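Local coordinates for GXWXG domain-containing protein (Thermomonospora curvata, PDB 4MVE) that is of unknown function and combines a GXWXG family region with a DUF4334 region in one small, beta-rich chain, at residues 8-13 / 23-28. Sequence-based numbering, arbitrary orientation.
Sequences QRLAKI and ATVEEL
The guanidinium of R9 lies with one face over L28: methyl CD2 sits beneath the centre of the plane, 3.6 Å from CZ, and the two side chains cross at about a right angle. The chain bends at chi2 (-144°) and chi3 (-102°), which turns the guanidinium broadside to the methyl. NE also makes a long, weak ion pair with D5, one turn earlier on the same helix. Lower down the leucine side chain, L10 slides past in the opposite direction. Its CD1 meets L28 CB at 3.8 Å and its CD2 meets L28 CD1 at 3.9 Å, while CD2 also reaches V25 CG1 at 4.3 Å. The buried L28 thus meets a charged, exposed group at CD2 and apolar carbons at CB and CD1. With CD1 and CD2 gone, an alanine in place of L10 would probably open a gap beside L28 CB and lose the contact with V25. L10 continues onto L32 and V131, the latter on strand 129-136. No hydrogen bond joins the segments, whose axes come no closer than 10.8 Å, their N-to-C directions 134° apart. Helices 5-16 and 22-29, joined by a short loop, form an obliquely antiparallel helix pair, with helix 5-16 resting on strand 129-136 of the antiparallel sheet.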
ATOM      1  N   GLN A   8      -0.613  -0.044  17.356  1.00 39.10           N
ATOM      2  CA  GLN A   8      -1.822  -0.618  17.930  1.00 40.73           C
ATOM      3  C   GLN A   8      -3.060   0.087  17.423  1.00 44.78           C
ATOM      4  O   GLN A   8      -4.015  -0.593  17.049  1.00 42.99           O
ATOM      5  CB  GLN A   8      -1.774  -0.616  19.459  1.00 45.55           C
ATOM      6  CG  GLN A   8      -0.882  -1.747  19.998  1.00 62.61           C
ATOM      7  CD  GLN A   8      -0.695  -1.790  21.506  1.00 95.90           C
ATOM      8  OE1 GLN A   8      -0.040  -2.700  22.038  1.00 92.03           O
ATOM      9  NE2 GLN A   8      -1.244  -0.821  22.238  1.00 93.24           N
ATOM     10  N   ARG A   9      -3.029   1.440  17.361  1.00 42.66           N
ATOM     11  CA  ARG A   9      -4.131   2.230  16.820  1.00 42.54           C
ATOM     12  C   ARG A   9      -4.354   1.912  15.332  1.00 43.96           C
ATOM     13  O   ARG A   9      -5.501   1.784  14.898  1.00 44.92           O
ATOM     14  CB  ARG A   9      -3.854   3.722  16.982  1.00 42.96           C
ATOM     15  CG  ARG A   9      -4.227   4.279  18.327  1.00 52.81           C
ATOM     16  CD  ARG A   9      -4.752   5.687  18.131  1.00 67.90           C
ATOM     17  NE  ARG A   9      -3.756   6.704  18.480  1.00 75.83           N
ATOM     18  CZ  ARG A   9      -3.807   7.981  18.101  1.00 78.42           C
ATOM     19  NH1 ARG A   9      -4.791   8.413  17.316  1.00 52.85           N
ATOM     20  NH2 ARG A   9      -2.865   8.833  18.492  1.00 54.91           N
ATOM     21  N   LEU A  10      -3.265   1.782  14.552  1.00 37.31           N
ATOM     22  CA  LEU A  10      -3.423   1.523  13.120  1.00 35.06           C
ATOM     23  C   LEU A  10      -3.865   0.094  12.848  1.00 36.21           C
ATOM     24  O   LEU A  10      -4.676  -0.114  11.963  1.00 35.87           O
ATOM     25  CB  LEU A  10      -2.156   1.846  12.324  1.00 34.02           C
ATOM     26  CG  LEU A  10      -1.879   3.343  12.064  1.00 39.54           C
ATOM     27  CD1 LEU A  10      -0.478   3.521  11.511  1.00 39.66           C
ATOM     28  CD2 LEU A  10      -2.889   3.960  11.055  1.00 36.58           C
ATOM     29  N   ALA A  11      -3.389  -0.878  13.634  1.00 33.05           N
ATOM     30  CA  ALA A  11      -3.749  -2.281  13.455  1.00 31.13           C
ATOM     31  C   ALA A  11      -5.272  -2.468  13.606  1.00 33.94           C
ATOM     32  O   ALA A  11      -5.881  -3.197  12.817  1.00 32.08           O
ATOM     33  CB  ALA A  11      -2.980  -3.154  14.456  1.00 32.28           C
ATOM     34  N   LYS A  12      -5.880  -1.784  14.579  1.00 33.74           N
ATOM     35  CA  LYS A  12      -7.324  -1.865  14.858  1.00 36.27           C
ATOM     36  C   LYS A  12      -8.146  -1.327  13.681  1.00 41.39           C
ATOM     37  O   LYS A  12      -9.152  -1.940  13.308  1.00 41.72           O
ATOM     38  CB  LYS A  12      -7.683  -1.108  16.158  1.00 40.18           C
ATOM     39  CG  LYS A  12      -7.416  -1.932  17.416  1.00 54.62           C
ATOM     40  CD  LYS A  12      -7.483  -1.120  18.708  1.00 64.56           C
ATOM     41  CE  LYS A  12      -8.845  -1.103  19.352  1.00 83.59           C
ATOM     42  NZ  LYS A  12      -8.775  -0.671  20.780  1.00 99.33           N
ATOM     43  N   ILE A  13      -7.710  -0.185  13.101  1.00 37.63           N
ATOM     44  CA  ILE A  13      -8.372   0.434  11.939  1.00 35.35           C
ATOM     45  C   ILE A  13      -8.240  -0.502  10.710  1.00 35.57           C
ATOM     46  O   ILE A  13      -9.237  -0.806  10.062  1.00 35.44           O
ATOM     47  CB  ILE A  13      -7.784   1.842  11.672  1.00 37.75           C
ATOM     48  CG1 ILE A  13      -8.116   2.825  12.850  1.00 39.54           C
ATOM     49  CG2 ILE A  13      -8.272   2.395  10.307  1.00 37.24           C
ATOM     50  CD1 ILE A  13      -7.052   4.102  12.979  1.00 42.40           C
ATOM     51  N   ALA A  23      -5.075  13.296   7.562  1.00 40.30           N
ATOM     52  CA  ALA A  23      -4.298  13.957   8.620  1.00 42.87           C
ATOM     53  C   ALA A  23      -4.042  13.021   9.819  1.00 45.37           C
ATOM     54  O   ALA A  23      -2.925  12.976  10.312  1.00 45.24           O
ATOM     55  CB  ALA A  23      -5.003  15.237   9.093  1.00 46.37           C
ATOM     56  N   THR A  24      -5.037  12.252  10.240  1.00 41.55           N
ATOM     57  CA  THR A  24      -4.871  11.326  11.370  1.00 41.56           C
ATOM     58  C   THR A  24      -3.948  10.125  10.985  1.00 44.07           C
ATOM     59  O   THR A  24      -3.133   9.690  11.814  1.00 45.48           O
ATOM     60  CB  THR A  24      -6.243  10.852  11.862  1.00 44.07           C
ATOM     61  OG1 THR A  24      -7.063  12.001  12.132  1.00 45.93           O
ATOM     62  CG2 THR A  24      -6.145   9.959  13.099  1.00 37.72           C
ATOM     63  N   VAL A  25      -4.074   9.596   9.758  1.00 36.65           N
ATOM     64  CA  VAL A  25      -3.233   8.468   9.338  1.00 34.41           C
ATOM     65  C   VAL A  25      -1.770   8.931   9.247  1.00 38.16           C
ATOM     66  O   VAL A  25      -0.867   8.219   9.702  1.00 36.96           O
ATOM     67  CB  VAL A  25      -3.683   7.760   8.022  1.00 35.00           C
ATOM     68  CG1 VAL A  25      -2.704   6.625   7.670  1.00 32.22           C
ATOM     69  CG2 VAL A  25      -5.108   7.201   8.151  1.00 33.79           C
ATOM     70  N   GLU A  26      -1.554  10.118   8.666  1.00 34.68           N
ATOM     71  CA  GLU A  26      -0.243  10.709   8.490  1.00 33.68           C
ATOM     72  C   GLU A  26       0.456  10.870   9.833  1.00 38.45           C
ATOM     73  O   GLU A  26       1.644  10.550   9.918  1.00 36.54           O
ATOM     74  CB  GLU A  26      -0.365  12.052   7.775  1.00 35.88           C
ATOM     75  CG  GLU A  26       0.942  12.810   7.660  1.00 47.50           C
ATOM     76  CD  GLU A  26       0.968  13.703   6.443  1.00 63.05           C
ATOM     77  OE1 GLU A  26       1.079  13.164   5.317  1.00 37.56           O
ATOM     78  OE2 GLU A  26       0.760  14.927   6.609  1.00 53.16           O
ATOM     79  N   GLU A  27      -0.265  11.359  10.875  1.00 38.57           N
ATOM     80  CA  GLU A  27       0.315  11.521  12.223  1.00 41.34           C
ATOM     81  C   GLU A  27       0.792  10.164  12.741  1.00 41.94           C
ATOM     82  O   GLU A  27       1.892  10.045  13.274  1.00 42.60           O
ATOM     83  CB  GLU A  27      -0.693  12.134  13.230  1.00 45.78           C
ATOM     84  CG  GLU A  27      -1.017  13.604  13.029  1.00 63.04           C
ATOM     85  CD  GLU A  27      -2.379  14.071  13.530  1.00 93.28           C
ATOM     86  OE1 GLU A  27      -3.075  13.294  14.226  1.00104.31           O
ATOM     87  OE2 GLU A  27      -2.752  15.224  13.212  1.00 78.16           O
ATOM     88  N   LEU A  28      -0.018   9.140  12.529  1.00 35.09           N
ATOM     89  CA  LEU A  28       0.317   7.806  12.997  1.00 35.36           C
ATOM     90  C   LEU A  28       1.441   7.172  12.143  1.00 37.65           C
ATOM     91  O   LEU A  28       2.375   6.586  12.699  1.00 37.58           O
ATOM     92  CB  LEU A  28      -0.945   6.924  13.045  1.00 34.17           C
ATOM     93  CG  LEU A  28      -1.987   7.324  14.143  1.00 39.53           C
ATOM     94  CD1 LEU A  28      -3.352   6.670  13.887  1.00 37.52           C
ATOM     95  CD2 LEU A  28      -1.512   6.931  15.539  1.00 44.09           C
TER